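PDB 4YN8: response regulator ChrA from Corynebacterium diphtheriae, which probably binds DNA and regulates transcription as the response regulator of a haem-sensing two-component system. Local coordinates for residues I6-I11 with S23-F28; T32-A37 with K46-V51; F28-V33 with A113-F118. The protein carries 1 engineered substitution. All coordinates share one frame; numbering follows the deposited sequence.

Contact 1 of 3, residues I6-I11 with S23-F28; sequences IRVMLI and SILDSF. With MG (magnesium ion), chain I.
Leu25 on helix 15-26 lays one methyl against Val8 and Leu10 of strand 6-11, the first strand of the CheY-like receiver domain and the start of the beta-alpha-beta unit that runs through this helix into strand 31-37. Val8 and Leu10, two residues apart on the strand, send their CB atoms to the same face of the sheet, and Leu25 CD1 is the atom that serves both: Leu10 CD1 lies 4.2 Å from it and Val8 CG1 4.4 Å. The two leucines leave their backbones by different branches, Leu10 with CG opposite N (chi1 173°) and Leu25 with CG opposite the carbonyl carbon (chi1 -68°), and meet aslant, CD1 to CD1. All three residues are buried; Ile31 also packs on Val8, and Leu110 and Val114 of helix 107-119 on Leu25. No hydrogen bond joins the two segments.

Past Leu25 the chain turns to the solvent side. Asp26 is partly exposed, its OD2 in a salt bridge with Arg22, and Ser27 is exposed, its OG hydrogen-bonded back to Ile24 O at 2.7 Å. Here a magnesium ion binds backbone oxygens, with Asp26 O and Phe28 O each 2.5 Å from the metal. Ile31 O and two waters are further ligands, the nearer water oxygen 2.3 Å from magnesium.

Contact 2 of 3, residues T32-A37 with K46-V51; sequences TVVAEA and KGIDVV
Val34 and Ile48 run past each other in opposing senses and meet through one methyl each. The touching atoms are Val34 CG2 and Ile48 CD1, 3.5 Å apart, which is closer than two methyl carbons normally approach. Two torsions set this up. In Val34, CG2 occupies the crowded position between N and the carbonyl carbon, while CG1 stands opposite the carbonyl carbon (chi1 -57°). In Ile48 the CB does not face the other segment, but rotation about CB-CG1 (chi2 -57°) brings CD1 round to it. The same CD1 also rests on Ala35 CB at 4.1 Å, so one methyl bridges two consecutive residues of strand 31-37.

Strands 31-37 and 50-53 are not neighbours in the parallel sheet of this receiver domain, because strand 6-11 runs between them. Ile48 lies in the loop leading into strand 50-53, and there its CA comes within 7.6 Å of Val34 CA, beside strand 6-11; no hydrogen bond crosses. Met9 of the intervening strand touches both Ala35 and Ile48. Gly47 precedes Ile48 with a positive phi (82°), a conformation suited to glycine; its O lies 4.4 Å from Val34 CG2. Since Val34 is exposed and Ile48 buried, the contact reaches from the core to the surface at the sheet's edge strand. The side-chain chemistry is apolar, so the contact rests on van der Waals packing, with no hydrogen bond across it to set direction.

Contact 3 of 3, residues F28-V33 with A113-F118; sequences FDDITV and AVVATF. With MG (magnesium ion), chain I.
A type I beta turn from Phe28 to Ile31, closed by the Ile31 N to Phe28 O bond of 3.2 Å, leads into strand 31-37 and sets its first residue against helix 107-119, the last long helix of the CheY-like receiver fold, with the CA atoms of Ile31 and Val114 8.2 Å apart. The side chains of these two residues meet end on. Ile31 CD1 ends equally near CB and CG1 of Val114, 3.9 Å from the latter, its extended chain (chi2 172°) carrying the methyl out from the strand. Leu25 touches both residues, placing the pair in the core between sheet and helices.

Asp30 lies one residue nearer the surface and crosses Val115 at about a right angle, with Asp30 OD2 4.0 Å from Val115 CG2. That oxygen is hydrogen-bonded to His111 NE2, one turn back along the helix, so the valine methyl only flanks a carboxylate held by another residue. On the turn side, magnesium takes Ile31 O at 2.3 Å. One of its waters, water 2, hydrogen-bonds Thr32 OG1 over 3.0 Å.

The three contacts belong to one corner of the receiver domain. Centres of contacts 1 and 2 are about 8 Å apart, those of 1 and 3 about 7 Å, and those of 2 and 3 about 10 Å. Backbone pairing joins them: Val8 N meets Thr32 O at 2.8 Å, a probable hydrogen bond between neighbouring strands, and Ile6 N meets Asp30 O at the same length. The backbone oxygens of Asp26, Phe28 and Ile31 bind one magnesium ion, shared by contacts 1 and 3, and Asp26 OD1 accepts a hydrogen bond from Val33 N, 2.9 Å away, joining contact 1 to strand 31-37. Phe118 ties contact 3 to contact 2 by packing on Asp49 and Val50. A different magnesium site, at Asp12, His14 and Asp54, lies beyond Leu10.

Contact 1 of 3, residues I6-I11 with S23-F28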
# COMPACT_ATOMS: atom_id res chain seq x y z
N ILE A 6 16.53 22.30 -10.77
CA ILE A 6 15.86 21.83 -9.56
C ILE A 6 16.78 20.78 -8.95
O ILE A 6 17.21 19.85 -9.65
CB ILE A 6 14.51 21.17 -9.95
CG1 ILE A 6 13.61 22.23 -10.59
CG2 ILE A 6 13.88 20.49 -8.76
CD1 ILE A 6 12.28 21.64 -11.04
N ARG A 7 17.09 20.91 -7.66
CA ARG A 7 18.11 20.08 -7.00
C ARG A 7 17.38 18.93 -6.32
O ARG A 7 16.59 19.13 -5.40
CB ARG A 7 18.86 20.90 -5.94
CG ARG A 7 19.61 22.07 -6.56
CD ARG A 7 20.05 23.13 -5.55
NE ARG A 7 18.90 23.79 -5.02
CZ ARG A 7 18.95 24.62 -3.98
NH1 ARG A 7 20.13 24.92 -3.41
NH2 ARG A 7 17.85 25.16 -3.54
N VAL A 8 17.65 17.73 -6.81
CA VAL A 8 16.95 16.55 -6.36
C VAL A 8 17.77 15.67 -5.45
O VAL A 8 18.96 15.45 -5.74
CB VAL A 8 16.49 15.75 -7.57
CG1 VAL A 8 16.04 14.32 -7.18
CG2 VAL A 8 15.36 16.52 -8.24
N MET A 9 17.14 15.17 -4.41
CA MET A 9 17.67 14.03 -3.66
C MET A 9 16.89 12.80 -4.04
O MET A 9 15.68 12.79 -3.96
CB MET A 9 17.59 14.21 -2.16
CG MET A 9 18.13 12.98 -1.39
SD MET A 9 18.45 13.46 0.33
CE MET A 9 19.79 12.37 0.74
N LEU A 10 17.61 11.78 -4.48
CA LEU A 10 17.01 10.55 -5.02
C LEU A 10 17.30 9.43 -4.06
O LEU A 10 18.46 9.16 -3.77
CB LEU A 10 17.65 10.24 -6.36
CG LEU A 10 17.26 8.91 -7.00
CD1 LEU A 10 15.78 8.95 -7.31
CD2 LEU A 10 18.07 8.75 -8.26
N ILE A 11 16.26 8.74 -3.62
CA ILE A 11 16.35 7.75 -2.54
C ILE A 11 15.75 6.44 -3.04
O ILE A 11 14.61 6.42 -3.53
CB ILE A 11 15.59 8.24 -1.32
CG1 ILE A 11 16.11 9.63 -0.94
CG2 ILE A 11 15.77 7.26 -0.15
CD1 ILE A 11 15.59 10.14 0.38
N SER A 23 20.16 8.62 -14.06
CA SER A 23 20.57 8.95 -15.43
C SER A 23 19.45 9.71 -16.14
O SER A 23 19.70 10.74 -16.78
CB SER A 23 20.95 7.68 -16.18
OG SER A 23 22.20 7.24 -15.70
N ILE A 24 18.21 9.25 -15.96
CA ILE A 24 17.08 9.94 -16.55
C ILE A 24 16.90 11.35 -16.00
O ILE A 24 16.72 12.32 -16.75
CB ILE A 24 15.78 9.17 -16.35
CG1 ILE A 24 15.81 7.84 -17.10
CG2 ILE A 24 14.62 10.01 -16.84
CD1 ILE A 24 14.78 6.85 -16.62
N LEU A 25 16.89 11.48 -14.68
CA LEU A 25 16.72 12.80 -14.10
C LEU A 25 17.80 13.80 -14.54
O LEU A 25 17.48 14.95 -14.92
CB LEU A 25 16.69 12.69 -12.56
CG LEU A 25 15.44 11.99 -11.98
CD1 LEU A 25 15.67 11.52 -10.57
CD2 LEU A 25 14.22 12.89 -12.04
N ASP A 26 19.06 13.35 -14.50
CA ASP A 26 20.21 14.22 -14.83
C ASP A 26 20.20 14.57 -16.31
O ASP A 26 20.71 15.65 -16.69
CB ASP A 26 21.53 13.55 -14.43
CG ASP A 26 21.96 13.87 -13.01
OD1 ASP A 26 21.65 14.96 -12.43
OD2 ASP A 26 22.69 13.01 -12.47
N SER A 27 19.55 13.74 -17.13
CA SER A 27 19.50 14.02 -18.56
C SER A 27 18.71 15.28 -18.92
O SER A 27 18.89 15.79 -20.04
CB SER A 27 18.98 12.83 -19.36
OG SER A 27 17.59 12.72 -19.26
N PHE A 28 17.81 15.75 -18.05
CA PHE A 28 17.12 17.01 -18.26
C PHE A 28 17.93 18.22 -17.86
O PHE A 28 18.49 18.27 -16.79
CB PHE A 28 15.75 17.02 -17.57
CG PHE A 28 14.82 16.00 -18.14
CD1 PHE A 28 14.09 16.27 -19.30
CD2 PHE A 28 14.70 14.75 -17.56
CE1 PHE A 28 13.27 15.30 -19.87
CE2 PHE A 28 13.86 13.78 -18.11
CZ PHE A 28 13.15 14.07 -19.27
MG MG I . 20.61 17.94 -15.60
O HOH W 1 21.93 18.55 -17.34
O HOH W 2 20.74 20.29 -14.83

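Contact 2 of 3, residues T32-A37 with K46-V51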
# COMPACT_ATOMS: atom_id res chain seq x y z
N THR A 32 18.92 18.41 -11.60
CA THR A 32 20.21 17.90 -11.18
C THR A 32 20.04 17.05 -9.92
O THR A 32 19.50 17.54 -8.93
CB THR A 32 21.21 19.02 -10.84
OG1 THR A 32 21.50 19.79 -12.00
CG2 THR A 32 22.51 18.42 -10.40
N VAL A 33 20.54 15.83 -9.94
CA VAL A 33 20.55 15.00 -8.73
C VAL A 33 21.76 15.39 -7.91
O VAL A 33 22.91 15.11 -8.32
CB VAL A 33 20.55 13.53 -9.08
CG1 VAL A 33 20.63 12.63 -7.83
CG2 VAL A 33 19.28 13.25 -9.88
N VAL A 34 21.53 16.10 -6.84
CA VAL A 34 22.62 16.58 -5.96
C VAL A 34 22.95 15.66 -4.79
O VAL A 34 23.94 15.87 -4.11
CB VAL A 34 22.32 17.98 -5.43
CG1 VAL A 34 22.10 18.95 -6.58
CG2 VAL A 34 21.15 17.96 -4.49
N ALA A 35 22.12 14.64 -4.54
CA ALA A 35 22.28 13.75 -3.37
C ALA A 35 21.55 12.45 -3.65
O ALA A 35 20.52 12.46 -4.35
CB ALA A 35 21.71 14.39 -2.11
N GLU A 36 22.08 11.35 -3.12
CA GLU A 36 21.40 10.05 -3.18
C GLU A 36 21.44 9.38 -1.84
O GLU A 36 22.42 9.56 -1.07
CB GLU A 36 22.12 9.17 -4.18
CG GLU A 36 21.91 9.58 -5.62
CD GLU A 36 22.70 8.69 -6.58
OE1 GLU A 36 22.34 7.48 -6.76
OE2 GLU A 36 23.67 9.21 -7.16
N ALA A 37 20.46 8.56 -1.52
CA ALA A 37 20.50 7.79 -0.32
C ALA A 37 19.86 6.44 -0.57
O ALA A 37 19.13 6.30 -1.56
CB ALA A 37 19.78 8.50 0.82
N LYS A 46 19.14 20.21 3.43
CA LYS A 46 19.59 21.56 3.09
C LYS A 46 20.06 21.59 1.66
O LYS A 46 20.89 20.76 1.23
CB LYS A 46 20.73 21.99 4.01
CG LYS A 46 21.34 23.33 3.66
CD LYS A 46 22.32 23.71 4.76
CE LYS A 46 22.81 25.13 4.61
NZ LYS A 46 23.33 25.60 5.92
N GLY A 47 19.54 22.52 0.89
CA GLY A 47 19.89 22.59 -0.52
C GLY A 47 19.11 21.63 -1.44
O GLY A 47 19.45 21.51 -2.61
N ILE A 48 18.13 20.94 -0.89
CA ILE A 48 17.31 19.97 -1.66
C ILE A 48 15.98 20.57 -1.98
O ILE A 48 15.23 20.93 -1.06
CB ILE A 48 17.08 18.70 -0.87
CG1 ILE A 48 18.40 18.07 -0.41
CG2 ILE A 48 16.18 17.70 -1.64
CD1 ILE A 48 19.40 17.74 -1.47
N ASP A 49 15.68 20.68 -3.27
CA ASP A 49 14.40 21.27 -3.72
C ASP A 49 13.25 20.24 -3.75
O ASP A 49 12.11 20.57 -3.42
CB ASP A 49 14.58 21.82 -5.11
CG ASP A 49 15.47 23.06 -5.17
OD1 ASP A 49 15.36 23.90 -4.24
OD2 ASP A 49 16.26 23.19 -6.13
N VAL A 50 13.58 19.00 -4.13
CA VAL A 50 12.60 17.92 -4.27
C VAL A 50 13.26 16.62 -3.79
O VAL A 50 14.40 16.35 -4.18
CB VAL A 50 12.18 17.77 -5.75
CG1 VAL A 50 11.27 16.58 -5.89
CG2 VAL A 50 11.44 19.05 -6.28
N VAL A 51 12.56 15.85 -3.00
CA VAL A 51 12.96 14.51 -2.69
C VAL A 51 12.18 13.52 -3.56
O VAL A 51 10.92 13.57 -3.58
CB VAL A 51 12.74 14.16 -1.20
CG1 VAL A 51 12.99 12.70 -0.93
CG2 VAL A 51 13.61 15.01 -0.30

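Contact 3 of 3, residues F28-V33 with A113-F118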
# COMPACT_ATOMS: atom_id res chain seq x y z
N PHE A 28 17.81 15.75 -18.05
CA PHE A 28 17.12 17.01 -18.26
C PHE A 28 17.93 18.22 -17.86
O PHE A 28 18.49 18.27 -16.79
CB PHE A 28 15.75 17.02 -17.57
CG PHE A 28 14.82 16.00 -18.14
CD1 PHE A 28 14.09 16.27 -19.30
CD2 PHE A 28 14.70 14.75 -17.56
CE1 PHE A 28 13.27 15.30 -19.87
CE2 PHE A 28 13.86 13.78 -18.11
CZ PHE A 28 13.15 14.07 -19.27
N ASP A 29 17.94 19.23 -18.72
CA ASP A 29 18.73 20.45 -18.48
C ASP A 29 18.35 21.23 -17.22
O ASP A 29 19.11 22.07 -16.73
CB ASP A 29 18.62 21.40 -19.68
CG ASP A 29 19.25 20.83 -20.94
OD1 ASP A 29 20.23 20.07 -20.83
OD2 ASP A 29 18.77 21.15 -22.05
N ASP A 30 17.14 20.97 -16.69
CA ASP A 30 16.60 21.70 -15.57
C ASP A 30 16.47 20.91 -14.27
O ASP A 30 15.84 21.40 -13.34
CB ASP A 30 15.26 22.36 -15.90
CG ASP A 30 14.21 21.38 -16.38
OD1 ASP A 30 14.57 20.22 -16.76
OD2 ASP A 30 13.01 21.78 -16.41
N ILE A 31 17.07 19.74 -14.27
CA ILE A 31 17.13 18.87 -13.11
C ILE A 31 18.53 18.37 -12.86
O ILE A 31 19.21 17.83 -13.76
CB ILE A 31 16.16 17.67 -13.27
CG1 ILE A 31 14.72 18.16 -13.47
CG2 ILE A 31 16.29 16.72 -12.04
CD1 ILE A 31 13.72 17.08 -13.83
N THR A 32 18.92 18.41 -11.60
CA THR A 32 20.21 17.90 -11.18
C THR A 32 20.04 17.05 -9.92
O THR A 32 19.50 17.54 -8.93
CB THR A 32 21.21 19.02 -10.84
OG1 THR A 32 21.50 19.79 -12.00
CG2 THR A 32 22.51 18.42 -10.40
N VAL A 33 20.54 15.83 -9.94
CA VAL A 33 20.55 15.00 -8.73
C VAL A 33 21.76 15.39 -7.91
O VAL A 33 22.91 15.11 -8.32
CB VAL A 33 20.55 13.53 -9.08
CG1 VAL A 33 20.63 12.63 -7.83
CG2 VAL A 33 19.28 13.25 -9.88
N ALA A 113 6.65 15.66 -13.49
CA ALA A 113 6.36 15.37 -12.05
C ALA A 113 7.34 16.05 -11.10
O ALA A 113 6.95 16.61 -10.07
CB ALA A 113 6.30 13.88 -11.79
N VAL A 114 8.61 16.05 -11.46
CA VAL A 114 9.59 16.80 -10.66
C VAL A 114 9.32 18.29 -10.65
O VAL A 114 9.32 18.96 -9.58
CB VAL A 114 11.03 16.49 -11.09
CG1 VAL A 114 12.01 17.38 -10.36
CG2 VAL A 114 11.35 15.01 -10.83
N VAL A 115 9.04 18.85 -11.79
CA VAL A 115 8.73 20.26 -11.82
C VAL A 115 7.48 20.61 -11.04
O VAL A 115 7.44 21.58 -10.29
CB VAL A 115 8.60 20.77 -13.30
CG1 VAL A 115 8.04 22.18 -13.31
CG2 VAL A 115 9.94 20.69 -14.03
N ALA A 116 6.42 19.82 -11.21
CA ALA A 116 5.15 20.04 -10.49
C ALA A 116 5.34 19.98 -9.00
O ALA A 116 4.86 20.81 -8.27
CB ALA A 116 4.15 18.98 -10.88
N THR A 117 6.14 19.01 -8.56
CA THR A 117 6.42 18.82 -7.13
C THR A 117 7.15 20.03 -6.58
O THR A 117 6.81 20.50 -5.49
CB THR A 117 7.22 17.53 -6.92
OG1 THR A 117 6.43 16.42 -7.40
CG2 THR A 117 7.51 17.27 -5.42
N PHE A 118 8.14 20.49 -7.31
CA PHE A 118 8.89 21.71 -6.94
C PHE A 118 7.99 22.93 -6.82
O PHE A 118 8.17 23.75 -5.93
CB PHE A 118 9.95 21.97 -7.96
CG PHE A 118 10.80 23.19 -7.68
CD1 PHE A 118 11.43 23.33 -6.45
CD2 PHE A 118 10.98 24.14 -8.66
CE1 PHE A 118 12.27 24.43 -6.19
CE2 PHE A 118 11.82 25.23 -8.42
CZ PHE A 118 12.47 25.37 -7.19
MG MG I . 20.61 17.94 -15.60
O HOH W 2 20.74 20.29 -14.83
O HOH W 1 21.93 18.55 -17.34